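Local coordinates for protein SmhA (Serratia marcescens, PDB 7A27) that is one component of Smh, a tripartite alpha-pore-forming toxin, and is captured in its soluble form, at residues Y291-T294 against E295-M298; T303-G306 against K307-E310; N320-S324 against A325-K329; Q343-S346 against K347-N351. One frame throughout, in Å; residues are numbered along the deposited sequence.

How the contacts relate
Following the chain from the N terminus, the four contacts come strictly in series, so none nests inside or crosses another. Contact 1 is a turn near the end of helix 272-299, and contact 2 lies early in the next helix, 301-321, with about 19 Å between their centres. Contact 3 closes the loop that leaves helix 301-321 and starts helix 325-358, about 45 Å from the centre of the chain. Contact 4 lies farther along helix 325-358, its centre about 19 Å from that of contact 2. Contacts 1, 2 and 4 are internal helical turns facing helices 14-37 and 48-96, while contact 3 joins two successive helices of the elongated bundle.

Contact 1 (Y291-T294 against E295-M298); sequences YVLT and EQRM
Tyr291 and Glu295 open a run of four regular backbone hydrogen bonds near the end of helix 272-299. Glu295 N gives to Tyr291 O at 2.9 Å. Gln296 N to Val292 O, Arg297 N to Leu293 O and Met298 N to Thr294 O continue the alpha-helical pattern.

The side-chain contacts are van der Waals and lie along the partly exposed face. Val292 and Gln296 run side by side: Val292 CG1 stands anti to the backbone N (chi1 169°) and meets Gln296 NE2 at 3.7 Å, while Gln296 reaches along it as an extended chain. Leu293 serves two neighbours through its CD2 branch, which touches Gln296 OE1 at 3.6 Å and Arg297 NH2 at 4.0 Å. Arg297 bends at chi2 (-63°), which folds its chain back alongside Leu293 and sets Leu293 O over one face of the guanidinium. On the buried side, Met298 enters the apolar interior against Leu76, Leu79 and Leu133.

Polar ends find their main partners in other residues. The hydroxyl of Thr294 bonds to Thr290 O, a common way for threonine to satisfy itself within a helix. Arg297 NH1 makes a weak hydrogen bond to Ser20 O, and the buried Glu295 forms a salt bridge with Arg137 of helix 104-155.

The chemistry thus divides the turn. On its partly exposed side Val292 and Leu293 offer methyl groups to the long chains of Gln296 and Arg297, whereas the buried carboxylate of Glu295 is paired with an arginine, which would be expected to favour its ionised form.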
ATOM      1  N   TYR A 291       4.055   2.930  -4.804  1.00 64.74           N
ATOM      2  CA  TYR A 291       5.156   2.019  -4.392  1.00 63.46           C
ATOM      3  C   TYR A 291       6.130   2.843  -3.554  1.00 63.02           C
ATOM      4  O   TYR A 291       6.547   2.399  -2.486  1.00 63.83           O
ATOM      5  CB  TYR A 291       5.883   1.395  -5.580  1.00 64.10           C
ATOM      6  CG  TYR A 291       6.662   0.151  -5.243  1.00 64.31           C
ATOM      7  CD1 TYR A 291       7.893   0.213  -4.618  1.00 64.81           C
ATOM      8  CD2 TYR A 291       6.152  -1.100  -5.546  1.00 64.99           C
ATOM      9  CE1 TYR A 291       8.609  -0.941  -4.315  1.00 65.13           C
ATOM     10  CE2 TYR A 291       6.842  -2.259  -5.234  1.00 65.18           C
ATOM     11  CZ  TYR A 291       8.077  -2.179  -4.624  1.00 65.08           C
ATOM     12  OH  TYR A 291       8.732  -3.340  -4.349  1.00 67.71           O
ATOM     13  N   VAL A 292       6.449   4.043  -4.026  1.00 62.63           N
ATOM     14  CA  VAL A 292       7.384   4.982  -3.348  1.00 62.03           C
ATOM     15  C   VAL A 292       6.816   5.323  -1.958  1.00 62.21           C
ATOM     16  O   VAL A 292       7.601   5.338  -0.982  1.00 63.85           O
ATOM     17  CB  VAL A 292       7.641   6.234  -4.206  1.00 60.62           C
ATOM     18  CG1 VAL A 292       8.368   7.299  -3.421  1.00 61.95           C
ATOM     19  CG2 VAL A 292       8.420   5.918  -5.461  1.00 61.24           C
ATOM     20  N   LEU A 293       5.514   5.590  -1.857  1.00 61.41           N
ATOM     21  CA  LEU A 293       4.881   5.942  -0.559  1.00 61.45           C
ATOM     22  C   LEU A 293       4.922   4.716   0.353  1.00 63.12           C
ATOM     23  O   LEU A 293       5.114   4.897   1.564  1.00 62.04           O
ATOM     24  CB  LEU A 293       3.450   6.446  -0.749  1.00 61.36           C
ATOM     25  CG  LEU A 293       3.311   7.849  -1.336  1.00 62.25           C
ATOM     26  CD1 LEU A 293       1.849   8.282  -1.300  1.00 62.96           C
ATOM     27  CD2 LEU A 293       4.150   8.868  -0.591  1.00 62.64           C
ATOM     28  N   THR A 294       4.792   3.508  -0.210  1.00 64.91           N
ATOM     29  CA  THR A 294       4.836   2.248   0.574  1.00 65.16           C
ATOM     30  C   THR A 294       6.239   2.160   1.175  1.00 67.03           C
ATOM     31  O   THR A 294       6.322   2.078   2.387  1.00 68.02           O
ATOM     32  CB  THR A 294       4.377   1.056  -0.268  1.00 65.30           C
ATOM     33  OG1 THR A 294       3.038   1.324  -0.692  1.00 67.20           O
ATOM     34  CG2 THR A 294       4.407  -0.256   0.483  1.00 65.84           C
ATOM     35  N   GLU A 295       7.286   2.308   0.355  1.00 67.88           N
ATOM     36  CA  GLU A 295       8.704   2.282   0.783  1.00 68.09           C
ATOM     37  C   GLU A 295       8.930   3.301   1.899  1.00 67.58           C
ATOM     38  O   GLU A 295       9.598   2.932   2.865  1.00 66.41           O
ATOM     39  CB  GLU A 295       9.612   2.596  -0.404  1.00 71.19           C
ATOM     40  CG  GLU A 295      11.104   2.487  -0.105  1.00 74.19           C
ATOM     41  CD  GLU A 295      11.799   3.725   0.440  1.00 76.41           C
ATOM     42  OE1 GLU A 295      11.300   4.830   0.224  1.00 79.10           O
ATOM     43  OE2 GLU A 295      12.860   3.580   1.070  1.00 80.25           O
ATOM     44  N   GLN A 296       8.393   4.522   1.773  1.00 66.09           N
ATOM     45  CA  GLN A 296       8.631   5.639   2.727  1.00 66.94           C
ATOM     46  C   GLN A 296       7.965   5.365   4.084  1.00 67.06           C
ATOM     47  O   GLN A 296       8.601   5.667   5.110  1.00 66.32           O
ATOM     48  CB  GLN A 296       8.190   6.979   2.143  1.00 67.27           C
ATOM     49  CG  GLN A 296       9.221   7.585   1.198  1.00 69.39           C
ATOM     50  CD  GLN A 296       8.696   8.731   0.363  1.00 70.94           C
ATOM     51  OE1 GLN A 296       7.537   9.130   0.460  1.00 71.61           O
ATOM     52  NE2 GLN A 296       9.549   9.265  -0.495  1.00 71.22           N
ATOM     53  N   ARG A 297       6.745   4.831   4.116  1.00 68.02           N
ATOM     54  CA  ARG A 297       6.046   4.534   5.398  1.00 69.65           C
ATOM     55  C   ARG A 297       6.748   3.367   6.088  1.00 68.74           C
ATOM     56  O   ARG A 297       6.816   3.378   7.315  1.00 68.89           O
ATOM     57  CB  ARG A 297       4.574   4.180   5.193  1.00 72.46           C
ATOM     58  CG  ARG A 297       3.775   5.263   4.493  1.00 76.42           C
ATOM     59  CD  ARG A 297       3.678   6.587   5.233  1.00 80.78           C
ATOM     60  NE  ARG A 297       3.339   7.625   4.245  1.00 85.22           N
ATOM     61  CZ  ARG A 297       2.137   7.772   3.653  1.00 86.88           C
ATOM     62  NH1 ARG A 297       1.122   6.942   3.925  1.00 86.35           N
ATOM     63  NH2 ARG A 297       1.982   8.757   2.780  1.00 85.08           N
ATOM     64  N   MET A 298       7.270   2.425   5.301  1.00 68.00           N
ATOM     65  CA  MET A 298       7.972   1.205   5.768  1.00 67.11           C
ATOM     66  C   MET A 298       9.347   1.580   6.329  1.00 66.06           C
ATOM     67  O   MET A 298       9.832   0.851   7.200  1.00 66.23           O
ATOM     68  CB  MET A 298       8.152   0.256   4.591  1.00 67.30           C
ATOM     69  CG  MET A 298       8.684  -1.113   4.961  1.00 69.29           C
ATOM     70  SD  MET A 298       7.721  -2.125   6.079  1.00 67.85           S
ATOM     71  CE  MET A 298       6.118  -1.676   5.450  1.00 69.02           C
TER

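Contact 2 (T303-G306 against K307-E310); sequences TEWG and KVAE
Lys307 and Glu304 meet one turn apart on helix 301-321. The lysine leans back across the glutamate as an almost fully extended chain, so much of the meeting is made by its methylenes: Lys307 CD comes within 3.4 Å of Glu304 OE2. Glu304, bent at chi2 (-68°), turns its carboxylate forward along the helix, toward Lys307. The salt bridge from Glu304 OE2 to Lys307 NZ is long, at 4.0 Å, and the other oxygen, OE1, accepts from Thr13 N.

Gly306 takes part through its backbone alone. Its carbonyl accepts from Glu310 N at 3.0 Å, and both Ala309 CB and Glu310 CG lie near the same oxygen. Beside it, Ala309 N gives a bond to Trp305 O at 2.9 Å. Trp305 turns its large ring to helices 14-37, 48-96 and 104-155, meeting Tyr122 edge-to-face, and its CE3 touches Val308 CB at 4.2 Å.

Tryptophan and valine therefore fill the buried side, with small residues, glycine and alanine, at the other buried positions, while lysine, with a long apolar stem and a charged end, suits the exposed side. Glu304 is the buried exception: with OE1 held by a backbone N-H and OE2 near an ammonium group, it would probably remain ionised.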
ATOM      1  N   THR A 303      12.787   1.367  13.057  1.00 67.52           N
ATOM      2  CA  THR A 303      13.009   2.328  14.161  1.00 67.87           C
ATOM      3  C   THR A 303      11.934   2.130  15.236  1.00 66.73           C
ATOM      4  O   THR A 303      12.299   2.062  16.414  1.00 66.95           O
ATOM      5  CB  THR A 303      13.013   3.765  13.623  1.00 68.88           C
ATOM      6  OG1 THR A 303      13.986   3.773  12.578  1.00 69.93           O
ATOM      7  CG2 THR A 303      13.275   4.813  14.687  1.00 69.25           C
ATOM      8  N   GLU A 304      10.661   2.014  14.852  1.00 65.34           N
ATOM      9  CA  GLU A 304       9.559   1.877  15.834  1.00 65.92           C
ATOM     10  C   GLU A 304       9.682   0.549  16.583  1.00 64.72           C
ATOM     11  O   GLU A 304       9.399   0.562  17.780  1.00 65.62           O
ATOM     12  CB  GLU A 304       8.183   2.116  15.224  1.00 67.18           C
ATOM     13  CG  GLU A 304       7.791   3.592  15.283  1.00 70.45           C
ATOM     14  CD  GLU A 304       7.520   4.171  16.668  1.00 73.59           C
ATOM     15  OE1 GLU A 304       6.797   3.529  17.451  1.00 76.74           O
ATOM     16  OE2 GLU A 304       8.021   5.268  16.962  1.00 76.43           O
ATOM     17  N   TRP A 305      10.115  -0.543  15.957  1.00 62.88           N
ATOM     18  CA  TRP A 305      10.322  -1.810  16.704  1.00 62.59           C
ATOM     19  C   TRP A 305      11.493  -1.607  17.671  1.00 65.60           C
ATOM     20  O   TRP A 305      11.396  -2.037  18.840  1.00 65.83           O
ATOM     21  CB  TRP A 305      10.501  -3.039  15.791  1.00 60.83           C
ATOM     22  CG  TRP A 305       9.219  -3.728  15.420  1.00 58.43           C
ATOM     23  CD1 TRP A 305       8.645  -3.836  14.187  1.00 57.29           C
ATOM     24  CD2 TRP A 305       8.325  -4.383  16.334  1.00 57.80           C
ATOM     25  NE1 TRP A 305       7.465  -4.526  14.271  1.00 57.50           N
ATOM     26  CE2 TRP A 305       7.247  -4.868  15.580  1.00 57.71           C
ATOM     27  CE3 TRP A 305       8.333  -4.596  17.717  1.00 57.89           C
ATOM     28  CZ2 TRP A 305       6.192  -5.550  16.170  1.00 58.62           C
ATOM     29  CZ3 TRP A 305       7.294  -5.277  18.292  1.00 58.53           C
ATOM     30  CH2 TRP A 305       6.239  -5.746  17.526  1.00 58.60           C
ATOM     31  N   GLY A 306      12.545  -0.934  17.210  1.00 67.36           N
ATOM     32  CA  GLY A 306      13.731  -0.581  18.014  1.00 69.59           C
ATOM     33  C   GLY A 306      13.366   0.221  19.238  1.00 69.46           C
ATOM     34  O   GLY A 306      14.034   0.024  20.269  1.00 71.09           O
ATOM     35  N   LYS A 307      12.350   1.087  19.140  1.00 68.12           N
ATOM     36  CA  LYS A 307      11.849   1.892  20.284  1.00 69.03           C
ATOM     37  C   LYS A 307      11.199   0.963  21.315  1.00 69.39           C
ATOM     38  O   LYS A 307      11.379   1.227  22.519  1.00 67.78           O
ATOM     39  CB  LYS A 307      10.884   2.986  19.830  1.00 69.51           C
ATOM     40  CG  LYS A 307      11.550   4.202  19.200  1.00 70.89           C
ATOM     41  CD  LYS A 307      10.640   5.412  19.058  1.00 71.75           C
ATOM     42  CE  LYS A 307      11.432   6.704  18.952  1.00 73.37           C
ATOM     43  NZ  LYS A 307      10.596   7.844  18.508  1.00 73.69           N
ATOM     44  N   VAL A 308      10.470  -0.070  20.870  1.00 69.63           N
ATOM     45  CA  VAL A 308       9.838  -1.081  21.770  1.00 68.95           C
ATOM     46  C   VAL A 308      10.960  -1.870  22.449  1.00 69.89           C
ATOM     47  O   VAL A 308      10.826  -2.171  23.653  1.00 72.78           O
ATOM     48  CB  VAL A 308       8.880  -2.017  21.014  1.00 67.48           C
ATOM     49  CG1 VAL A 308       8.308  -3.111  21.907  1.00 68.37           C
ATOM     50  CG2 VAL A 308       7.754  -1.231  20.384  1.00 67.20           C
ATOM     51  N   ALA A 309      12.026  -2.189  21.710  1.00 67.84           N
ATOM     52  CA  ALA A 309      13.187  -2.948  22.222  1.00 67.67           C
ATOM     53  C   ALA A 309      13.854  -2.148  23.351  1.00 67.99           C
ATOM     54  O   ALA A 309      14.046  -2.726  24.433  1.00 67.62           O
ATOM     55  CB  ALA A 309      14.146  -3.265  21.106  1.00 67.09           C
ATOM     56  N   GLU A 310      14.152  -0.867  23.112  1.00 68.19           N
ATOM     57  CA  GLU A 310      14.834   0.016  24.092  1.00 70.15           C
ATOM     58  C   GLU A 310      13.920   0.195  25.318  1.00 69.18           C
ATOM     59  O   GLU A 310      14.413   0.072  26.451  1.00 69.75           O
ATOM     60  CB  GLU A 310      15.203   1.370  23.475  1.00 71.83           C
ATOM     61  CG  GLU A 310      16.380   1.385  22.512  1.00 73.52           C
ATOM     62  CD  GLU A 310      16.579   2.749  21.830  1.00 76.16           C
ATOM     63  OE1 GLU A 310      17.059   2.779  20.644  1.00 78.23           O
ATOM     64  OE2 GLU A 310      16.248   3.802  22.471  1.00 75.86           O
TER

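Contact 3 (N320-S324 against A325-K329); sequences NQAGS and AAEIK
Ser324 and Glu327 form a capping box at the start of helix 325-358. Ser324 is the N-cap: its OG accepts from Glu327 N at 2.9 Å, with an N-H...O angle of 148°, so a first-turn amide that has no helical carbonyl before it is satisfied by a side chain. The hydroxyl oxygen gets there because chi1 (88°) places it between the backbone N and the carbonyl carbon, folded forward over the new helix.

Glu327 answers in the reverse direction. Its chain extends beyond CG and carries OE1 back to the loop, where a weak bond from Ser324 N, at 3.5 Å, closes the box. Gly323 N adds a shorter bond of 3.3 Å to the same OE1, meeting it nearly along its C-O axis, so one carboxylate oxygen serves two successive loop amides. A further weak bond, Ile328 N to Ser324 O at 3.4 Å, starts the regular helical pattern.

Apolar contact is slight. Ala322 CB packs on Glu327 CB at 3.8 Å, and a small residue suits this buried position, where Ala322 also touches Leu4. Serine and glutamate are classic choices for their two positions.

The loop leads from helix 301-321 into helix 325-358 at the surface. Ala322 O is bonded by the hydroxyl of Ser105, and Ile328 lies on Val104, so both sides of the turn rest on the start of helix 104-155.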
ATOM      1  N   ASN A 320      12.219  -5.341  38.328  1.00 83.66           N
ATOM      2  CA  ASN A 320      12.999  -6.241  39.220  1.00 86.66           C
ATOM      3  C   ASN A 320      13.119  -5.602  40.613  1.00 89.94           C
ATOM      4  O   ASN A 320      13.049  -6.361  41.594  1.00 91.19           O
ATOM      5  CB  ASN A 320      14.380  -6.551  38.630  1.00 85.64           C
ATOM      6  CG  ASN A 320      15.021  -7.816  39.145  1.00 85.92           C
ATOM      7  OD1 ASN A 320      14.399  -8.581  39.869  1.00 87.02           O
ATOM      8  ND2 ASN A 320      16.270  -8.027  38.781  1.00 86.13           N
ATOM      9  N   GLN A 321      13.280  -4.268  40.699  1.00 91.77           N
ATOM     10  CA  GLN A 321      13.400  -3.511  41.983  1.00 93.99           C
ATOM     11  C   GLN A 321      12.102  -3.634  42.813  1.00 95.95           C
ATOM     12  O   GLN A 321      12.215  -3.584  44.056  1.00 97.57           O
ATOM     13  CB  GLN A 321      13.691  -2.015  41.774  1.00 93.97           C
ATOM     14  CG  GLN A 321      14.956  -1.642  40.991  1.00 92.99           C
ATOM     15  CD  GLN A 321      15.119  -0.136  40.804  1.00 91.73           C
ATOM     16  OE1 GLN A 321      14.154   0.605  40.615  1.00 89.68           O
ATOM     17  NE2 GLN A 321      16.355   0.350  40.789  1.00 90.99           N
ATOM     18  N   ALA A 322      10.926  -3.774  42.174  1.00 95.90           N
ATOM     19  CA  ALA A 322       9.593  -3.917  42.824  1.00 96.68           C
ATOM     20  C   ALA A 322       9.534  -5.191  43.679  1.00 97.69           C
ATOM     21  O   ALA A 322       9.142  -6.243  43.134  1.00 96.94           O
ATOM     22  CB  ALA A 322       8.499  -3.942  41.776  1.00 95.53           C
ATOM     23  N   GLY A 323       9.830  -5.067  44.980  1.00 99.24           N
ATOM     24  CA  GLY A 323       9.880  -6.189  45.952  1.00101.62           C
ATOM     25  C   GLY A 323       8.837  -6.043  47.078  1.00101.90           C
ATOM     26  O   GLY A 323       8.787  -6.944  47.927  1.00103.88           O
ATOM     27  N   SER A 324       8.049  -4.966  47.112  1.00100.08           N
ATOM     28  CA  SER A 324       7.006  -4.722  48.146  1.00101.87           C
ATOM     29  C   SER A 324       5.656  -5.294  47.674  1.00102.29           C
ATOM     30  O   SER A 324       5.584  -5.819  46.540  1.00102.03           O
ATOM     31  CB  SER A 324       6.907  -3.244  48.491  1.00101.90           C
ATOM     32  OG  SER A 324       6.002  -2.560  47.637  1.00100.51           O
ATOM     33  N   ALA A 325       4.623  -5.212  48.520  1.00103.85           N
ATOM     34  CA  ALA A 325       3.234  -5.625  48.211  1.00103.14           C
ATOM     35  C   ALA A 325       2.639  -4.641  47.193  1.00101.30           C
ATOM     36  O   ALA A 325       2.171  -5.090  46.120  1.00 98.51           O
ATOM     37  CB  ALA A 325       2.421  -5.653  49.486  1.00105.17           C
ATOM     38  N   ALA A 326       2.692  -3.343  47.533  1.00100.57           N
ATOM     39  CA  ALA A 326       2.145  -2.194  46.772  1.00 98.62           C
ATOM     40  C   ALA A 326       2.905  -1.966  45.458  1.00 94.61           C
ATOM     41  O   ALA A 326       2.296  -1.390  44.526  1.00 91.47           O
ATOM     42  CB  ALA A 326       2.180  -0.957  47.637  1.00100.02           C
ATOM     43  N   GLU A 327       4.190  -2.340  45.399  1.00 92.78           N
ATOM     44  CA  GLU A 327       5.021  -2.210  44.173  1.00 91.46           C
ATOM     45  C   GLU A 327       4.606  -3.309  43.181  1.00 89.85           C
ATOM     46  O   GLU A 327       4.476  -3.006  41.993  1.00 88.31           O
ATOM     47  CB  GLU A 327       6.516  -2.220  44.508  1.00 92.54           C
ATOM     48  CG  GLU A 327       7.059  -0.878  44.980  1.00 94.40           C
ATOM     49  CD  GLU A 327       8.430  -0.880  45.656  1.00 96.54           C
ATOM     50  OE1 GLU A 327       9.090  -1.959  45.746  1.00 97.65           O
ATOM     51  OE2 GLU A 327       8.856   0.215  46.091  1.00 98.50           O
ATOM     52  N   ILE A 328       4.390  -4.539  43.649  1.00 90.74           N
ATOM     53  CA  ILE A 328       3.946  -5.691  42.799  1.00 89.76           C
ATOM     54  C   ILE A 328       2.534  -5.392  42.269  1.00 89.50           C
ATOM     55  O   ILE A 328       2.261  -5.661  41.091  1.00 85.92           O
ATOM     56  CB  ILE A 328       4.040  -7.026  43.576  1.00 91.49           C
ATOM     57  CG1 ILE A 328       5.497  -7.392  43.881  1.00 91.04           C
ATOM     58  CG2 ILE A 328       3.321  -8.154  42.836  1.00 91.30           C
ATOM     59  CD1 ILE A 328       5.641  -8.604  44.768  1.00 93.17           C
ATOM     60  N   LYS A 329       1.667  -4.833  43.114  1.00 93.34           N
ATOM     61  CA  LYS A 329       0.275  -4.473  42.748  1.00 94.30           C
ATOM     62  C   LYS A 329       0.319  -3.405  41.645  1.00 91.59           C
ATOM     63  O   LYS A 329      -0.472  -3.516  40.678  1.00 90.63           O
ATOM     64  CB  LYS A 329      -0.507  -3.995  43.975  1.00 97.87           C
ATOM     65  CG  LYS A 329      -2.011  -4.072  43.797  1.00101.14           C
ATOM     66  CD  LYS A 329      -2.794  -2.870  44.326  1.00104.91           C
ATOM     67  CE  LYS A 329      -2.661  -1.654  43.414  1.00104.30           C
ATOM     68  NZ  LYS A 329      -3.721  -0.638  43.662  1.00105.97           N
TER

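Contact 4 (Q343-S346 against K347-N351); sequences QLFS and KSIDN
Phe345 and Ile349 are brought together by their torsions: the phenyl group stands anti to the backbone N (chi1 177°), while chi1 of Ile349 sends CG1 back toward Phe345 and chi2 (-76°) turns CD1 outward, so that it lies by the far part of the ring, near CE1 and CZ. The side chains meet at a slant, Ile349 CD1 approaching Phe345 CE1 at 3.4 Å and Ile349 CG1 lying 3.7 Å from the same atom.

Beneath them the backbone is regular helix. Ile349 N gives to Phe345 O at 3.0 Å, and Asp350 N to Ser346 O at 2.9 Å. Lys347 N gives to Gln343 O at 3.1 Å and makes a weak second bond to Leu344 O.

On the outer side Lys347 bends at chi2 and lays its CG 3.4 Å from Gln343 O, its extended outer part carrying the ammonium group beyond the turn. The side-chain NE2 of Gln343 is hydrogen-bonded to Asn91 OD1. Inward, Phe345 and Ile349 both rest on Ala83 of helix 48-96, and the phenyl ring also meets His18 of helix 14-37.

Helix 325-358 is thus amphipathic here: an aromatic and a branched aliphatic residue one turn apart form an apolar patch, Phe345 against helices 14-37 and 48-96 and Ile349 against helix 48-96, and Lys347 keeps its charge on the exposed side.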
ATOM      1  N   GLN A 343      -3.772  -5.782  22.747  1.00 75.92           N
ATOM      2  CA  GLN A 343      -4.973  -6.510  22.253  1.00 79.21           C
ATOM      3  C   GLN A 343      -5.694  -5.666  21.204  1.00 79.17           C
ATOM      4  O   GLN A 343      -6.100  -6.241  20.172  1.00 78.69           O
ATOM      5  CB  GLN A 343      -5.914  -6.924  23.390  1.00 82.52           C
ATOM      6  CG  GLN A 343      -5.402  -8.169  24.094  1.00 85.96           C
ATOM      7  CD  GLN A 343      -5.039  -9.206  23.052  1.00 86.22           C
ATOM      8  OE1 GLN A 343      -5.871  -9.530  22.204  1.00 88.35           O
ATOM      9  NE2 GLN A 343      -3.800  -9.698  23.081  1.00 84.18           N
ATOM     10  N   LEU A 344      -5.830  -4.365  21.459  1.00 79.16           N
ATOM     11  CA  LEU A 344      -6.518  -3.433  20.544  1.00 79.16           C
ATOM     12  C   LEU A 344      -5.736  -3.430  19.222  1.00 76.42           C
ATOM     13  O   LEU A 344      -6.367  -3.545  18.137  1.00 76.49           O
ATOM     14  CB  LEU A 344      -6.555  -2.045  21.191  1.00 81.86           C
ATOM     15  CG  LEU A 344      -7.728  -1.146  20.787  1.00 85.23           C
ATOM     16  CD1 LEU A 344      -8.837  -1.254  21.837  1.00 86.72           C
ATOM     17  CD2 LEU A 344      -7.286   0.318  20.578  1.00 84.33           C
ATOM     18  N   PHE A 345      -4.405  -3.340  19.325  1.00 73.79           N
ATOM     19  CA  PHE A 345      -3.461  -3.358  18.177  1.00 70.79           C
ATOM     20  C   PHE A 345      -3.645  -4.679  17.428  1.00 71.55           C
ATOM     21  O   PHE A 345      -3.846  -4.625  16.209  1.00 72.14           O
ATOM     22  CB  PHE A 345      -2.024  -3.104  18.651  1.00 67.64           C
ATOM     23  CG  PHE A 345      -0.950  -3.158  17.591  1.00 64.44           C
ATOM     24  CD1 PHE A 345      -1.201  -2.790  16.277  1.00 63.19           C
ATOM     25  CD2 PHE A 345       0.338  -3.540  17.922  1.00 62.68           C
ATOM     26  CE1 PHE A 345      -0.197  -2.840  15.322  1.00 61.09           C
ATOM     27  CE2 PHE A 345       1.334  -3.580  16.964  1.00 61.51           C
ATOM     28  CZ  PHE A 345       1.068  -3.214  15.675  1.00 60.11           C
ATOM     29  N   SER A 346      -3.644  -5.810  18.142  1.00 71.77           N
ATOM     30  CA  SER A 346      -3.839  -7.156  17.546  1.00 72.64           C
ATOM     31  C   SER A 346      -5.089  -7.166  16.649  1.00 73.96           C
ATOM     32  O   SER A 346      -5.031  -7.818  15.593  1.00 74.00           O
ATOM     33  CB  SER A 346      -3.904  -8.215  18.617  1.00 74.95           C
ATOM     34  OG  SER A 346      -4.343  -9.472  18.128  1.00 78.30           O
ATOM     35  N   LYS A 347      -6.177  -6.486  17.035  1.00 75.34           N
ATOM     36  CA  LYS A 347      -7.440  -6.469  16.245  1.00 77.04           C
ATOM     37  C   LYS A 347      -7.193  -5.687  14.948  1.00 74.83           C
ATOM     38  O   LYS A 347      -7.619  -6.151  13.866  1.00 76.14           O
ATOM     39  CB  LYS A 347      -8.595  -5.804  16.990  1.00 80.06           C
ATOM     40  CG  LYS A 347      -8.926  -6.357  18.367  1.00 83.88           C
ATOM     41  CD  LYS A 347      -9.419  -7.792  18.459  1.00 86.97           C
ATOM     42  CE  LYS A 347      -9.690  -8.158  19.909  1.00 89.30           C
ATOM     43  NZ  LYS A 347     -10.144  -9.558  20.070  1.00 91.47           N
ATOM     44  N   SER A 348      -6.551  -4.523  15.048  1.00 71.75           N
ATOM     45  CA  SER A 348      -6.187  -3.672  13.890  1.00 69.24           C
ATOM     46  C   SER A 348      -5.414  -4.524  12.871  1.00 68.56           C
ATOM     47  O   SER A 348      -5.698  -4.411  11.661  1.00 67.06           O
ATOM     48  CB  SER A 348      -5.426  -2.460  14.345  1.00 67.65           C
ATOM     49  OG  SER A 348      -5.006  -1.694  13.224  1.00 66.75           O
ATOM     50  N   ILE A 349      -4.518  -5.388  13.363  1.00 69.33           N
ATOM     51  CA  ILE A 349      -3.671  -6.324  12.564  1.00 68.99           C
ATOM     52  C   ILE A 349      -4.552  -7.390  11.919  1.00 69.81           C
ATOM     53  O   ILE A 349      -4.378  -7.642  10.711  1.00 70.91           O
ATOM     54  CB  ILE A 349      -2.570  -6.986  13.418  1.00 69.49           C
ATOM     55  CG1 ILE A 349      -1.632  -5.964  14.066  1.00 68.53           C
ATOM     56  CG2 ILE A 349      -1.786  -8.000  12.567  1.00 70.32           C
ATOM     57  CD1 ILE A 349      -0.621  -5.368  13.105  1.00 67.58           C
ATOM     58  N   ASP A 350      -5.421  -8.034  12.698  1.00 70.96           N
ATOM     59  CA  ASP A 350      -6.339  -9.086  12.189  1.00 73.34           C
ATOM     60  C   ASP A 350      -7.098  -8.552  10.967  1.00 73.68           C
ATOM     61  O   ASP A 350      -7.200  -9.297   9.957  1.00 73.35           O
ATOM     62  CB  ASP A 350      -7.298  -9.565  13.283  1.00 75.28           C
ATOM     63  CG  ASP A 350      -6.685 -10.491  14.326  1.00 75.79           C
ATOM     64  OD1 ASP A 350      -5.693 -11.163  14.017  1.00 74.03           O
ATOM     65  OD2 ASP A 350      -7.226 -10.552  15.441  1.00 78.28           O
ATOM     66  N   ASN A 351      -7.586  -7.305  11.042  1.00 75.49           N
ATOM     67  CA  ASN A 351      -8.409  -6.668   9.972  1.00 76.41           C
ATOM     68  C   ASN A 351      -7.521  -6.360   8.755  1.00 74.31           C
ATOM     69  O   ASN A 351      -8.001  -6.518   7.626  1.00 72.53           O
ATOM     70  CB  ASN A 351      -9.182  -5.436  10.467  1.00 76.87           C
ATOM     71  CG  ASN A 351     -10.169  -4.906   9.434  1.00 78.02           C
ATOM     72  OD1 ASN A 351     -10.914  -5.670   8.819  1.00 80.19           O
ATOM     73  ND2 ASN A 351     -10.203  -3.599   9.228  1.00 76.76           N
TER